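Local coordinates for protein beta-galactosidase (Trichoderma reesei, PDB 3OG2) that probably hydrolyses terminal non-reducing beta-D-galactose residues in beta-D-galactosides, as a family 35 glycoside hydrolase built around a TIM barrel domain, at residues R140-D145 and F190-Y195. Numbering follows the deposited sequence.
Sequences RTDAPD and FPNKPY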
loop_
_atom_site.group_PDB
_atom_site.type_symbol
_atom_site.label_atom_id
_atom_site.label_comp_id
_atom_site.label_asym_id
_atom_site.label_seq_id
_atom_site.Cartn_x
_atom_site.Cartn_y
_atom_site.Cartn_z
ATOM N N ARG A 140 8.150 -19.280 -13.314
ATOM C CA ARG A 140 8.888 -19.306 -12.051
ATOM C C ARG A 140 9.619 -20.640 -11.910
ATOM O O ARG A 140 9.810 -21.132 -10.800
ATOM C CB ARG A 140 8.015 -19.067 -10.805
ATOM C CG ARG A 140 7.251 -17.723 -10.934
ATOM C CD ARG A 140 6.300 -17.516 -9.776
ATOM N NE ARG A 140 7.097 -17.278 -8.536
ATOM C CZ ARG A 140 6.557 -17.399 -7.310
ATOM N NH1 ARG A 140 5.272 -17.760 -7.170
ATOM N NH2 ARG A 140 7.330 -17.177 -6.268
ATOM N N THR A 141 10.073 -21.176 -13.036
ATOM C CA THR A 141 10.999 -22.324 -13.039
ATOM C C THR A 141 12.149 -22.022 -13.977
ATOM O O THR A 141 12.129 -20.980 -14.654
ATOM C CB THR A 141 10.321 -23.611 -13.504
ATOM O OG1 THR A 141 10.105 -23.575 -14.923
ATOM C CG2 THR A 141 8.997 -23.859 -12.786
ATOM N N ASP A 142 13.111 -22.953 -14.057
ATOM C CA ASP A 142 14.182 -22.661 -15.048
ATOM C C ASP A 142 13.841 -23.155 -16.449
ATOM O O ASP A 142 14.789 -23.258 -17.246
ATOM C CB ASP A 142 15.543 -23.148 -14.558
ATOM C CG ASP A 142 15.541 -24.607 -14.146
ATOM O OD1 ASP A 142 14.479 -25.197 -13.962
ATOM O OD2 ASP A 142 16.703 -25.088 -14.028
ATOM N N ALA A 143 12.582 -23.327 -16.795
ATOM C CA ALA A 143 12.184 -23.537 -18.191
ATOM C C ALA A 143 12.789 -22.373 -18.959
ATOM O O ALA A 143 12.561 -21.196 -18.566
ATOM C CB ALA A 143 10.676 -23.569 -18.397
ATOM N N PRO A 144 13.602 -22.618 -19.970
ATOM C CA PRO A 144 14.375 -21.526 -20.569
ATOM C C PRO A 144 13.507 -20.524 -21.292
ATOM O O PRO A 144 13.937 -19.356 -21.399
ATOM C CB PRO A 144 15.375 -22.209 -21.504
ATOM C CG PRO A 144 14.694 -23.525 -21.798
ATOM C CD PRO A 144 13.961 -23.921 -20.540
ATOM N N ASP A 145 12.316 -20.929 -21.788
ATOM C CA ASP A 145 11.488 -19.902 -22.436
ATOM C C ASP A 145 10.967 -18.889 -21.417
ATOM O O ASP A 145 10.941 -17.690 -21.694
ATOM C CB ASP A 145 10.334 -20.514 -23.233
ATOM C CG ASP A 145 9.561 -21.598 -22.484
ATOM O OD1 ASP A 145 9.910 -21.981 -21.349
ATOM O OD2 ASP A 145 8.541 -22.098 -23.015
ATOM N N PHE A 190 11.296 -28.470 -6.040
ATOM C CA PHE A 190 11.295 -27.321 -5.135
ATOM C C PHE A 190 12.106 -27.613 -3.897
ATOM O O PHE A 190 11.840 -28.669 -3.279
ATOM C CB PHE A 190 9.850 -26.954 -4.718
ATOM C CG PHE A 190 9.856 -25.718 -3.797
ATOM C CD1 PHE A 190 9.913 -25.784 -2.403
ATOM C CD2 PHE A 190 9.852 -24.457 -4.405
ATOM C CE1 PHE A 190 10.020 -24.628 -1.636
ATOM C CE2 PHE A 190 9.948 -23.303 -3.676
ATOM C CZ PHE A 190 10.091 -23.454 -2.328
ATOM N N PRO A 191 12.917 -26.702 -3.373
ATOM C CA PRO A 191 13.379 -25.480 -4.050
ATOM C C PRO A 191 14.214 -25.794 -5.281
ATOM O O PRO A 191 15.070 -26.697 -5.276
ATOM C CB PRO A 191 14.290 -24.787 -3.006
ATOM C CG PRO A 191 14.387 -25.722 -1.877
ATOM C CD PRO A 191 13.465 -26.875 -2.020
ATOM N N ASN A 192 13.977 -25.080 -6.384
ATOM C CA ASN A 192 14.761 -25.292 -7.616
ATOM C C ASN A 192 15.990 -24.391 -7.532
ATOM O O ASN A 192 15.913 -23.191 -7.836
ATOM C CB ASN A 192 13.848 -25.030 -8.811
ATOM C CG ASN A 192 14.546 -25.254 -10.146
ATOM O OD1 ASN A 192 15.769 -25.202 -10.265
ATOM N ND2 ASN A 192 13.730 -25.541 -11.132
ATOM N N LYS A 193 17.105 -24.917 -6.993
ATOM C CA LYS A 193 18.260 -24.053 -6.743
ATOM C C LYS A 193 18.884 -23.470 -8.023
ATOM O O LYS A 193 19.272 -22.293 -7.967
ATOM C CB LYS A 193 19.245 -24.774 -5.860
ATOM C CG LYS A 193 18.643 -25.119 -4.485
ATOM C CD LYS A 193 19.651 -25.686 -3.546
ATOM C CE LYS A 193 19.053 -26.009 -2.179
ATOM N NZ LYS A 193 20.066 -26.580 -1.226
ATOM N N PRO A 194 18.971 -24.179 -9.133
ATOM C CA PRO A 194 19.406 -23.532 -10.351
ATOM C C PRO A 194 18.503 -22.369 -10.730
ATOM O O PRO A 194 19.013 -21.316 -11.174
ATOM C CB PRO A 194 19.339 -24.669 -11.420
ATOM C CG PRO A 194 19.657 -25.892 -10.573
ATOM C CD PRO A 194 18.822 -25.656 -9.327
ATOM N N TYR A 195 17.192 -22.494 -10.574
ATOM C CA TYR A 195 16.280 -21.380 -10.852
ATOM C C TYR A 195 16.588 -20.197 -9.956
ATOM O O TYR A 195 16.776 -19.048 -10.402
ATOM C CB TYR A 195 14.820 -21.841 -10.695
ATOM C CG TYR A 195 13.888 -20.653 -10.708
ATOM C CD1 TYR A 195 13.703 -19.933 -11.870
ATOM C CD2 TYR A 195 13.209 -20.247 -9.552
ATOM C CE1 TYR A 195 12.850 -18.829 -11.877
ATOM C CE2 TYR A 195 12.378 -19.155 -9.554
ATOM C CZ TYR A 195 12.206 -18.446 -10.728
ATOM O OH TYR A 195 11.359 -17.346 -10.778
HETATM O O HOH W 1 16.645 -26.921 -12.290
#
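Tyr195 lies with one ring face on the backbone of Arg140 and Thr141 while Asn192 hydrogen-bonds Asp142, a mixed polar and aromatic-on-backbone contact in the TIM barrel domain, between the loop leading into helix 144-163 and the N-cap and first turn of helix 193-205. The side chain of Tyr195 leaves its helix with CG anti to the backbone N (chi1 169°), and the peptide between Arg140 and Thr141 covers the ring: Arg140 O sits 3.4 Å above its plane, offset toward the rim. Tyr195 OH, 3.4 Å from Arg140 CA, is hydrogen-bonded to Glu178 OE2, while OE1 of that carboxylate makes a salt bridge with Arg140 NH2. The Arg140 side chain lies about 5 Å from those of Asn179 and Glu180, which bind galactose in another structure of this enzyme. Asn192 is the N-cap of its helix: OD1 accepts from Tyr195 N, which lies above the carbonyl plane, at 3.1 Å. A water donates to Asn192 OD1 and Asp142 OD2, making a second link, and Pro194 CB packs against that OD2. Asn192 ND2 donates a hydrogen bond to Asp142 OD1 (2.9 Å, N-H...O angle 152°) from above the carboxylate plane, the two flat groups turned 86° apart.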